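PDB 1G43: scaffolding protein, which probably binds crystalline cellulose through this family IIIa cellulose-binding module, a beta-sandwich of a cellulosomal scaffolding subunit that carries a calcium site. Local coordinates for residues Thr3-Val8 against Asn30-Pro35; Val8-Gly13 against Ile22-Lys27. All coordinates share one frame; numbering follows the deposited sequence.

Interactions 1 and 2 both use strand 6-11, with centres 18 Å apart and Val8 in common. Interaction 2 is the pairing of that strand with strand 18-30, the regular body of the hairpin, and its centre lies about 7 Å from the centre of the chain. Interaction 1, whose centre lies about 16 Å from the centre of the chain, keeps a single bridge of that pairing, Val6 with Asn30, before the chain enters the loop leading to strand 36-37. Along the chain, interaction 2 is nested within the loop closed by interaction 1. The calcium ion, held by Thr48, Asp50, Asp127, Asn130 and Asp131, lies about 12 Å from the Asn12 side chain of interaction 2.

Interaction 1: residues Thr3-Val8 against Asn30-Pro35; sequences TGVVSV and NTSGSP
The carbonyls of Gly4 and Val5 receive the polar contacts that Thr31 makes across these segments. Thr31 N donates to Val5 O at 3.0 Å, a bent bond (138° at the hydrogen) whose donor stands above the carbonyl plane. The hydroxyl of the same threonine gives a weak hydrogen bond to Gly4 O, with OG1 at 2.9 Å; chi1 of 62° sets OG1 between the backbone N and the carbonyl carbon.

This is the end of the pairing between strands 6-11 and 18-30 of the beta-sandwich. Val6 and Asn30 still form an antiparallel non-hydrogen-bonded pair, with their CA atoms 4.6 Å apart, and Asn30 then opens an Asx turn. Its OD1 accepts in its own carbonyl plane from both Ser32 N (3.1 Å) and Ser32 OG (2.9 Å). On the other branch of the amide, ND2 donates to Ser34 O at 3.1 Å and also to Leu106 O, so bonds at both ends fix the rotation of the group.

Apolar contact is thin. Both methyls of Val5 reach Ser32 CB, CG1 being the nearer at 3.8 Å, while Thr31 CG2 meets Ser7 CB at 3.9 Å. Ile36 of the following strand touches the side chains of Val5, Val6 and Asn30, and Ala155 touches Val6.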
# COMPACT_ATOMS: atom_id res chain seq x y z
N THR A 3 -14.82 -4.44 5.68
CA THR A 3 -15.58 -3.77 6.74
C THR A 3 -15.95 -2.30 6.50
O THR A 3 -16.86 -1.76 7.16
CB THR A 3 -14.82 -3.89 8.08
OG1 THR A 3 -13.47 -3.44 7.88
CG2 THR A 3 -14.80 -5.34 8.57
N GLY A 4 -15.27 -1.62 5.58
CA GLY A 4 -15.62 -0.23 5.30
C GLY A 4 -15.29 0.76 6.41
O GLY A 4 -15.89 1.82 6.52
N VAL A 5 -14.32 0.37 7.24
CA VAL A 5 -13.84 1.20 8.33
C VAL A 5 -13.02 2.30 7.70
O VAL A 5 -12.84 3.38 8.28
CB VAL A 5 -13.01 0.33 9.27
CG1 VAL A 5 -11.88 1.14 9.90
CG2 VAL A 5 -13.93 -0.25 10.36
N VAL A 6 -12.51 2.02 6.50
CA VAL A 6 -11.72 3.00 5.74
C VAL A 6 -12.01 2.86 4.26
O VAL A 6 -12.46 1.82 3.80
CB VAL A 6 -10.19 2.84 5.97
CG1 VAL A 6 -9.91 2.92 7.44
CG2 VAL A 6 -9.68 1.52 5.40
N SER A 7 -11.76 3.92 3.52
CA SER A 7 -11.95 3.93 2.08
C SER A 7 -10.52 4.11 1.55
O SER A 7 -9.72 4.79 2.19
CB SER A 7 -12.81 5.14 1.70
OG SER A 7 -12.81 5.39 0.30
N VAL A 8 -10.19 3.54 0.40
CA VAL A 8 -8.82 3.73 -0.10
C VAL A 8 -8.68 4.05 -1.60
O VAL A 8 -9.36 3.45 -2.43
CB VAL A 8 -7.94 2.50 0.17
CG1 VAL A 8 -6.52 2.74 -0.39
CG2 VAL A 8 -7.91 2.20 1.67
N ASN A 30 -10.38 7.52 6.82
CA ASN A 30 -11.04 6.95 7.99
C ASN A 30 -12.52 7.24 7.84
O ASN A 30 -12.96 8.36 8.02
CB ASN A 30 -10.48 7.61 9.26
CG ASN A 30 -11.02 6.98 10.56
OD1 ASN A 30 -12.01 6.23 10.57
ND2 ASN A 30 -10.36 7.29 11.66
N THR A 31 -13.29 6.22 7.49
CA THR A 31 -14.73 6.40 7.34
C THR A 31 -15.47 5.65 8.42
O THR A 31 -16.69 5.44 8.33
CB THR A 31 -15.20 5.89 5.99
OG1 THR A 31 -14.94 4.48 5.90
CG2 THR A 31 -14.50 6.64 4.88
N SER A 32 -14.74 5.18 9.42
CA SER A 32 -15.40 4.50 10.53
C SER A 32 -15.78 5.74 11.33
O SER A 32 -15.38 6.86 10.97
CB SER A 32 -14.42 3.64 11.35
OG SER A 32 -13.65 4.45 12.21
N GLY A 33 -16.53 5.59 12.40
CA GLY A 33 -16.87 6.80 13.11
C GLY A 33 -16.04 7.00 14.37
O GLY A 33 -16.60 7.20 15.45
N SER A 34 -14.71 6.91 14.25
CA SER A 34 -13.82 7.12 15.40
C SER A 34 -12.35 6.95 15.00
O SER A 34 -12.05 6.19 14.07
CB SER A 34 -14.16 6.16 16.55
OG SER A 34 -13.91 4.82 16.18
N PRO A 35 -11.44 7.64 15.71
CA PRO A 35 -10.00 7.59 15.42
C PRO A 35 -9.55 6.18 15.20
O PRO A 35 -10.18 5.22 15.68
CB PRO A 35 -9.34 8.21 16.66
CG PRO A 35 -10.40 9.21 17.14
CD PRO A 35 -11.68 8.33 16.99

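Interaction 2: residues Val8-Gly13 against Ile22-Lys27; sequences VQFNNG and IYARFK
Gln9 and Lys27 exchange two backbone hydrogen bonds, Gln9 N to Lys27 O at 2.9 Å and Lys27 N to Gln9 O at 3.0 Å, both close to straight. They belong to an antiparallel beta hairpin in the sandwich, strand 6-11 with strand 18-30. Asn11 and Arg25 form the next hydrogen-bonded pair, with longer and more bent bonds. Between them, Phe10 and Phe26 are a non-hydrogen-bonded pair.

On the face bearing these two rings, Phe10 turns an edge toward the face of Phe26 in an offset edge-to-face pair, centroids 6.0 Å apart and planes at 63°. Chi1 of 170° sets Phe10 CG anti to the backbone N, and from the ring CD1 meets Phe26 CE2 at 4.1 Å. Val8 CG1 lies at the edge of the Phe26 ring, near its plane. Farther out, Trp143 packs against the Phe10 ring, while Tyr45 and Leu43 of strand 41-47 meet Phe10 and Phe26 respectively and join this face to the opposing sheet.

The other face carries Asn11 and Arg25. The extended arginine chain crosses the asparagine obliquely, its CD 3.5 Å from Asn11 OD1, with amide and guanidinium planes 78° apart. That same oxygen closes an Asx turn by accepting from Gly13 N at 2.8 Å.

Beyond the paired residues, Thr135 O and Ala137 N bind the Asn12 amide, and a water accepts from Asn12 ND2 while donating to Tyr23 O at 2.7 Å.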
# COMPACT_ATOMS: atom_id res chain seq x y z
N VAL A 8 -10.19 3.54 0.40
CA VAL A 8 -8.82 3.73 -0.10
C VAL A 8 -8.68 4.05 -1.60
O VAL A 8 -9.36 3.45 -2.43
CB VAL A 8 -7.94 2.50 0.17
CG1 VAL A 8 -6.52 2.74 -0.39
CG2 VAL A 8 -7.91 2.20 1.67
N GLN A 9 -7.83 5.00 -1.93
CA GLN A 9 -7.58 5.34 -3.32
C GLN A 9 -6.15 4.99 -3.65
O GLN A 9 -5.28 4.97 -2.76
CB GLN A 9 -7.86 6.80 -3.59
CG GLN A 9 -9.31 7.07 -3.88
CD GLN A 9 -9.54 8.50 -4.28
OE1 GLN A 9 -9.24 9.44 -3.52
NE2 GLN A 9 -10.07 8.69 -5.47
N PHE A 10 -5.89 4.74 -4.92
CA PHE A 10 -4.58 4.31 -5.36
C PHE A 10 -4.11 4.98 -6.65
O PHE A 10 -4.92 5.50 -7.40
CB PHE A 10 -4.67 2.79 -5.54
CG PHE A 10 -3.48 2.17 -6.20
CD1 PHE A 10 -2.44 1.67 -5.46
CD2 PHE A 10 -3.43 2.05 -7.58
CE1 PHE A 10 -1.33 1.04 -6.08
CE2 PHE A 10 -2.36 1.45 -8.20
CZ PHE A 10 -1.30 0.94 -7.45
N ASN A 11 -2.80 4.99 -6.88
CA ASN A 11 -2.19 5.54 -8.10
C ASN A 11 -0.72 5.11 -8.10
O ASN A 11 -0.16 4.82 -7.05
CB ASN A 11 -2.33 7.09 -8.17
CG ASN A 11 -1.05 7.88 -7.79
OD1 ASN A 11 0.02 7.73 -8.41
ND2 ASN A 11 -1.17 8.75 -6.79
N ASN A 12 -0.13 4.98 -9.29
CA ASN A 12 1.28 4.62 -9.40
C ASN A 12 1.94 5.53 -10.45
O ASN A 12 2.88 5.14 -11.13
CB ASN A 12 1.46 3.15 -9.79
CG ASN A 12 0.63 2.76 -10.99
OD1 ASN A 12 0.21 3.62 -11.78
ND2 ASN A 12 0.40 1.47 -11.16
N GLY A 13 1.44 6.76 -10.57
CA GLY A 13 2.00 7.69 -11.54
C GLY A 13 2.10 7.05 -12.91
O GLY A 13 3.06 7.29 -13.65
N ILE A 22 8.53 -0.29 -8.75
CA ILE A 22 7.10 -0.51 -8.65
C ILE A 22 6.67 0.59 -7.69
O ILE A 22 7.23 0.74 -6.60
CB ILE A 22 6.80 -1.93 -8.14
CG1 ILE A 22 7.43 -2.93 -9.12
CG2 ILE A 22 5.29 -2.13 -7.94
CD1 ILE A 22 6.88 -4.37 -9.14
N TYR A 23 5.71 1.41 -8.11
CA TYR A 23 5.22 2.47 -7.25
C TYR A 23 3.90 2.02 -6.70
O TYR A 23 3.20 1.29 -7.38
CB TYR A 23 5.02 3.78 -8.02
CG TYR A 23 6.29 4.35 -8.61
CD1 TYR A 23 6.87 3.78 -9.75
CD2 TYR A 23 6.96 5.39 -7.99
CE1 TYR A 23 8.07 4.23 -10.23
CE2 TYR A 23 8.15 5.85 -8.47
CZ TYR A 23 8.70 5.27 -9.59
OH TYR A 23 9.91 5.72 -10.06
N ALA A 24 3.57 2.44 -5.48
CA ALA A 24 2.32 2.11 -4.82
C ALA A 24 1.98 3.28 -3.90
O ALA A 24 2.64 3.48 -2.87
CB ALA A 24 2.46 0.85 -4.03
N ARG A 25 0.98 4.07 -4.26
CA ARG A 25 0.60 5.22 -3.44
C ARG A 25 -0.83 5.10 -3.00
O ARG A 25 -1.70 4.82 -3.80
CB ARG A 25 0.82 6.50 -4.22
CG ARG A 25 2.29 6.62 -4.67
CD ARG A 25 2.41 7.55 -5.82
NE ARG A 25 3.79 7.75 -6.21
CZ ARG A 25 4.16 8.48 -7.26
NH1 ARG A 25 3.24 9.05 -8.02
NH2 ARG A 25 5.44 8.61 -7.56
N PHE A 26 -1.08 5.33 -1.72
CA PHE A 26 -2.42 5.21 -1.19
C PHE A 26 -2.92 6.44 -0.46
O PHE A 26 -2.16 7.11 0.22
CB PHE A 26 -2.51 4.06 -0.18
CG PHE A 26 -1.82 2.81 -0.61
CD1 PHE A 26 -0.45 2.65 -0.43
CD2 PHE A 26 -2.54 1.76 -1.17
CE1 PHE A 26 0.20 1.46 -0.81
CE2 PHE A 26 -1.91 0.58 -1.55
CZ PHE A 26 -0.54 0.42 -1.37
N LYS A 27 -4.21 6.72 -0.63
CA LYS A 27 -4.82 7.82 0.12
C LYS A 27 -5.89 7.06 0.90
O LYS A 27 -6.87 6.60 0.34
CB LYS A 27 -5.44 8.87 -0.81
CG LYS A 27 -5.46 10.25 -0.13
CD LYS A 27 -6.31 11.28 -0.89
CE LYS A 27 -5.46 12.01 -1.94
NZ LYS A 27 -4.22 12.67 -1.33
O HOH W 1 1.49 -0.13 -8.92